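Local coordinates for protein N-acetylgalactosaminyltransferase 7 (Homo sapiens, PDB 6IWR) that belongs to the polypeptide GalNAc transferase family and joins a GT-A type glycosyltransferase domain to a ricin-type beta-trefoil lectin domain, at residues Q104-Q107 against A108-E112. Numbering follows the deposited sequence.
Sequences QAIQ and ASIKE
The carbonyl oxygen of Ile106 accepts two hydrogen bonds from the next turn of helix 103-113. Ile110 N approaches it almost in line with the C=O bond, with Ile110 N to Ile106 O at 2.9 Å, whereas the hydroxyl comes in more obliquely, Ser109 OG to Ile106 O measuring 3.2 Å with a C=O...O angle of 127°. A chi1 of 83° sets this hydroxyl between the backbone N and carbonyl carbon of Ser109, turned back toward the preceding turn. Ser109 OG also receives a hydrogen bond from Met117 N, at the start of helix 117-122.

Ile106 and Ile110 meet along the same side of the helix through CG2 of Ile106 and CD1 of Ile110, 3.6 Å apart, and Ile106 packs further against Val118 of helix 117-122. The i to i+4 bonds continue the helix: Ala108 N bonds to Gln104 O, and Lys111 N reaches Gln107 O at 3.0 Å in a nearly straight bond (174°), while the bond from Ser109 N to Ala105 O is more bent.

By donating to Ile106 O and accepting from Met117 N, the Ser109 hydroxyl thus links a carbonyl already engaged in helix 103-113 to the backbone at the start of helix 117-122, beside the apolar isoleucine contact.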
ATOM      1  N   GLN A 104      18.849  10.704   0.127  1.00 43.73           N
ATOM      2  CA  GLN A 104      18.084  11.565  -0.763  1.00 39.44           C
ATOM      3  C   GLN A 104      18.298  11.153  -2.218  1.00 39.81           C
ATOM      4  O   GLN A 104      17.339  11.038  -2.991  1.00 43.20           O
ATOM      5  CB  GLN A 104      18.456  13.033  -0.519  1.00 45.36           C
ATOM      6  CG  GLN A 104      17.313  13.946   0.001  1.00 60.16           C
ATOM      7  CD  GLN A 104      16.441  13.312   1.121  1.00 75.65           C
ATOM      8  OE1 GLN A 104      16.867  13.194   2.280  1.00 78.42           O
ATOM      9  NE2 GLN A 104      15.214  12.918   0.767  1.00 62.63           N
ATOM     10  N   ALA A 105      19.543  10.851  -2.591  1.00 37.87           N
ATOM     11  CA  ALA A 105      19.850  10.462  -3.966  1.00 36.09           C
ATOM     12  C   ALA A 105      19.306   9.080  -4.310  1.00 37.91           C
ATOM     13  O   ALA A 105      19.009   8.801  -5.480  1.00 32.09           O
ATOM     14  CB  ALA A 105      21.363  10.496  -4.197  1.00 26.38           C
ATOM     15  N   ILE A 106      19.218   8.188  -3.322  1.00 37.33           N
ATOM     16  CA  ILE A 106      18.676   6.861  -3.583  1.00 34.09           C
ATOM     17  C   ILE A 106      17.185   6.952  -3.870  1.00 39.67           C
ATOM     18  O   ILE A 106      16.687   6.421  -4.874  1.00 39.89           O
ATOM     19  CB  ILE A 106      18.940   5.915  -2.403  1.00 30.97           C
ATOM     20  CG1 ILE A 106      20.417   5.579  -2.294  1.00 34.95           C
ATOM     21  CG2 ILE A 106      18.090   4.665  -2.556  1.00 30.67           C
ATOM     22  CD1 ILE A 106      20.699   4.619  -1.191  1.00 33.21           C
ATOM     23  N   GLN A 107      16.440   7.594  -2.976  1.00 35.34           N
ATOM     24  CA  GLN A 107      15.009   7.703  -3.213  1.00 38.51           C
ATOM     25  C   GLN A 107      14.730   8.349  -4.565  1.00 38.99           C
ATOM     26  O   GLN A 107      13.863   7.890  -5.323  1.00 38.55           O
ATOM     27  CB  GLN A 107      14.360   8.469  -2.071  1.00 38.44           C
ATOM     28  CG  GLN A 107      14.107   7.572  -0.868  1.00 47.85           C
ATOM     29  CD  GLN A 107      14.213   8.339   0.426  1.00 57.42           C
ATOM     30  OE1 GLN A 107      14.088   9.565   0.435  1.00 51.03           O
ATOM     31  NE2 GLN A 107      14.470   7.627   1.528  1.00 63.75           N
ATOM     32  N   ALA A 108      15.485   9.387  -4.907  1.00 39.99           N
ATOM     33  CA  ALA A 108      15.288  10.024  -6.199  1.00 33.54           C
ATOM     34  C   ALA A 108      15.404   9.006  -7.327  1.00 37.66           C
ATOM     35  O   ALA A 108      14.569   8.981  -8.240  1.00 39.41           O
ATOM     36  CB  ALA A 108      16.287  11.171  -6.373  1.00 29.38           C
ATOM     37  N   SER A 109      16.420   8.129  -7.272  1.00 37.01           N
ATOM     38  CA  SER A 109      16.615   7.199  -8.383  1.00 31.71           C
ATOM     39  C   SER A 109      15.565   6.097  -8.376  1.00 32.60           C
ATOM     40  O   SER A 109      15.179   5.614  -9.448  1.00 36.54           O
ATOM     41  CB  SER A 109      18.038   6.622  -8.377  1.00 32.68           C
ATOM     42  OG  SER A 109      18.211   5.523  -7.496  1.00 33.52           O
ATOM     43  N   ILE A 110      15.056   5.717  -7.201  1.00 32.02           N
ATOM     44  CA  ILE A 110      13.974   4.732  -7.162  1.00 39.09           C
ATOM     45  C   ILE A 110      12.728   5.275  -7.860  1.00 40.13           C
ATOM     46  O   ILE A 110      12.115   4.585  -8.684  1.00 36.43           O
ATOM     47  CB  ILE A 110      13.666   4.306  -5.715  1.00 32.89           C
ATOM     48  CG1 ILE A 110      14.873   3.600  -5.087  1.00 32.37           C
ATOM     49  CG2 ILE A 110      12.445   3.410  -5.697  1.00 29.92           C
ATOM     50  CD1 ILE A 110      14.821   3.484  -3.597  1.00 24.70           C
ATOM     51  N   LYS A 111      12.342   6.519  -7.555  1.00 40.73           N
ATOM     52  CA  LYS A 111      11.268   7.168  -8.308  1.00 39.81           C
ATOM     53  C   LYS A 111      11.493   7.056  -9.807  1.00 37.67           C
ATOM     54  O   LYS A 111      10.570   6.715 -10.552  1.00 44.38           O
ATOM     55  CB  LYS A 111      11.136   8.645  -7.916  1.00 44.70           C
ATOM     56  CG  LYS A 111      10.031   8.955  -6.913  1.00 51.18           C
ATOM     57  CD  LYS A 111      10.011  10.442  -6.597  1.00 59.78           C
ATOM     58  CE  LYS A 111       9.381  10.741  -5.250  1.00 56.17           C
ATOM     59  NZ  LYS A 111       9.431  12.194  -4.950  1.00 59.51           N
ATOM     60  N   GLU A 112      12.717   7.346 -10.280  1.00 39.69           N
ATOM     61  CA  GLU A 112      12.928   7.378 -11.729  1.00 39.83           C
ATOM     62  C   GLU A 112      12.908   5.982 -12.341  1.00 38.00           C
ATOM     63  O   GLU A 112      12.343   5.795 -13.425  1.00 37.20           O
ATOM     64  CB  GLU A 112      14.238   8.079 -12.104  1.00 37.40           C
ATOM     65  CG  GLU A 112      14.445   8.115 -13.642  1.00 37.42           C
ATOM     66  CD  GLU A 112      15.624   8.966 -14.118  1.00 41.75           C
ATOM     67  OE1 GLU A 112      15.821   9.075 -15.350  1.00 45.89           O
ATOM     68  OE2 GLU A 112      16.365   9.517 -13.273  1.00 44.77           O
TER